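Local structure of tail protein, 43 kDa (Neisseria meningitidis MC58, 3D37) at residues Glu60-Asp64 against Gly65-Met69. The protein is of unknown function but, as a tail protein with domains related to Mu baseplate proteins, probably takes part in building a phage tail baseplate. Numbering follows the deposited sequence.
Sequences EVVID and GQIVM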
loop_
_atom_site.group_PDB
_atom_site.type_symbol
_atom_site.label_atom_id
_atom_site.label_comp_id
_atom_site.label_asym_id
_atom_site.label_seq_id
_atom_site.Cartn_x
_atom_site.Cartn_y
_atom_site.Cartn_z
ATOM N N GLU A 60 -5.410 35.301 9.402
ATOM C CA GLU A 60 -5.103 35.605 8.015
ATOM C C GLU A 60 -4.156 34.548 7.516
ATOM O O GLU A 60 -3.288 34.070 8.253
ATOM C CB GLU A 60 -4.494 37.023 7.886
ATOM C CG GLU A 60 -5.511 38.093 8.150
ATOM C CD GLU A 60 -4.879 39.465 8.457
ATOM O OE1 GLU A 60 -3.797 39.496 9.033
ATOM O OE2 GLU A 60 -5.473 40.515 8.117
ATOM N N VAL A 61 -4.359 34.133 6.268
ATOM C CA VAL A 61 -3.487 33.184 5.665
ATOM C C VAL A 61 -2.551 34.023 4.795
ATOM O O VAL A 61 -2.996 34.865 4.072
ATOM C CB VAL A 61 -4.256 32.128 4.866
ATOM C CG1 VAL A 61 -3.211 31.127 4.094
ATOM C CG2 VAL A 61 -5.298 31.394 5.797
ATOM N N VAL A 62 -1.245 33.834 4.924
ATOM C CA VAL A 62 -0.301 34.743 4.266
ATOM C C VAL A 62 0.722 33.904 3.506
ATOM O O VAL A 62 1.264 32.943 4.028
ATOM C CB VAL A 62 0.403 35.697 5.300
ATOM C CG1 VAL A 62 1.120 36.881 4.586
ATOM C CG2 VAL A 62 -0.602 36.258 6.288
ATOM N N ILE A 63 0.958 34.271 2.263
ATOM C CA ILE A 63 2.010 33.662 1.452
ATOM C C ILE A 63 2.973 34.794 1.042
ATOM O O ILE A 63 2.553 35.749 0.405
ATOM C CB ILE A 63 1.433 32.957 0.184
ATOM C CG1 ILE A 63 0.328 31.942 0.571
ATOM C CG2 ILE A 63 2.609 32.332 -0.709
ATOM C CD1 ILE A 63 -0.218 31.101 -0.564
ATOM N N ASP A 64 4.236 34.661 1.423
ATOM C CA ASP A 64 5.306 35.650 1.132
ATOM C C ASP A 64 4.829 37.028 1.453
ATOM O O ASP A 64 4.961 37.926 0.627
ATOM C CB ASP A 64 5.751 35.615 -0.351
ATOM C CG ASP A 64 6.512 34.393 -0.709
ATOM O OD1 ASP A 64 7.142 33.779 0.202
ATOM O OD2 ASP A 64 6.513 34.058 -1.928
ATOM N N GLY A 65 4.252 37.179 2.649
ATOM C CA GLY A 65 3.773 38.461 3.144
ATOM C C GLY A 65 2.547 38.977 2.483
ATOM O O GLY A 65 2.100 40.066 2.797
ATOM N N GLN A 66 1.949 38.207 1.577
ATOM C CA GLN A 66 0.689 38.659 0.996
ATOM C C GLN A 66 -0.485 37.842 1.558
ATOM O O GLN A 66 -0.480 36.579 1.543
ATOM C CB GLN A 66 0.765 38.566 -0.502
ATOM C CG GLN A 66 -0.477 39.022 -1.172
ATOM C CD GLN A 66 -0.286 39.209 -2.677
ATOM O OE1 GLN A 66 0.852 39.033 -3.227
ATOM N NE2 GLN A 66 -1.371 39.544 -3.351
ATOM N N ILE A 67 -1.456 38.557 2.095
ATOM C CA ILE A 67 -2.629 37.921 2.645
ATOM C C ILE A 67 -3.451 37.331 1.471
ATOM O O ILE A 67 -3.782 38.040 0.517
ATOM C CB ILE A 67 -3.485 38.911 3.427
ATOM C CG1 ILE A 67 -2.739 39.344 4.712
ATOM C CG2 ILE A 67 -4.850 38.307 3.754
ATOM C CD1 ILE A 67 -3.255 40.684 5.294
ATOM N N VAL A 68 -3.767 36.034 1.562
ATOM C CA VAL A 68 -4.572 35.347 0.545
ATOM C C VAL A 68 -5.996 35.007 1.029
ATOM O O VAL A 68 -6.891 34.696 0.219
ATOM C CB VAL A 68 -3.787 34.095 -0.061
ATOM C CG1 VAL A 68 -2.405 34.540 -0.635
ATOM C CG2 VAL A 68 -3.530 32.989 0.958
ATOM N N MET A 69 -6.227 35.105 2.330
ATOM C CA MET A 69 -7.539 34.797 2.919
ATOM C C MET A 69 -7.613 35.367 4.323
ATOM O O MET A 69 -6.634 35.305 5.067
ATOM C CB MET A 69 -7.785 33.265 2.968
ATOM C CG MET A 69 -9.245 32.813 3.234
ATOM S SD MET A 69 -9.445 30.949 3.151
ATOM C CE MET A 69 -9.140 30.672 1.425
#
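Val62 CG1 sits over one face of the peptide joining Gly65 to Gln66, 3.3 Å from Gly65 C, a tight methyl-on-amide contact. With CG1 anti to the backbone N (chi1 -166°), the branch is carried across to the second strand's first peptide, while its twin CG2 meets Ile67 CG1 at 4.1 Å. The carboxylate of Glu60 is likewise covered on one face by the Ile67 tip, CD1 lying 3.6 Å from OE2; OE1 has a long, weak ion pair with Arg13.

Four nearly straight backbone bonds tie the two strands together. At the turn, Ile63 and Gln66 pair through the N-H and C=O of each residue: Ile63 N gives to Gln66 O, and Gln66 N reaches Ile63 O over 2.8 Å from above the carbonyl plane, 56° out of it. Farther along, Val61 N binds Met69 O within the carbonyl plane, whereas Val61 O accepts Val68 N at 2.9 Å. Val62 faces Ile67, Val61 faces Met69: the one-residue shift is a beta bulge, which takes Val68 out of regular alternation.

Val68 packs against Val61 and Ile63, alternate residues of the first strand. Its CG2 touches both, 3.7 Å from Val61 CG1 and 4.0 Å from Ile63 CG1; its CG1 also meets Ile63 CG1 at 4.0 Å, the side chains of Val68 and Ile63 crossing at about a right angle. Val61 and Met69 continue this buried layer onto Ile27 of strand 24-30; Val62 packs on Ser11 and Arg13 of strand 10-14.

Asp64 and Gly65 both have positive phi; Asp64 OD2 forms a salt bridge with Lys288, and OD1 a hydrogen bond with Ala9 N. Together these features make a bulged beta hairpin whose two-residue loop, Asp64-Gly65, is a type I' turn, joining strands 58-63 and 66-81 in the phage-barrel-type, GpP-like N-terminal region.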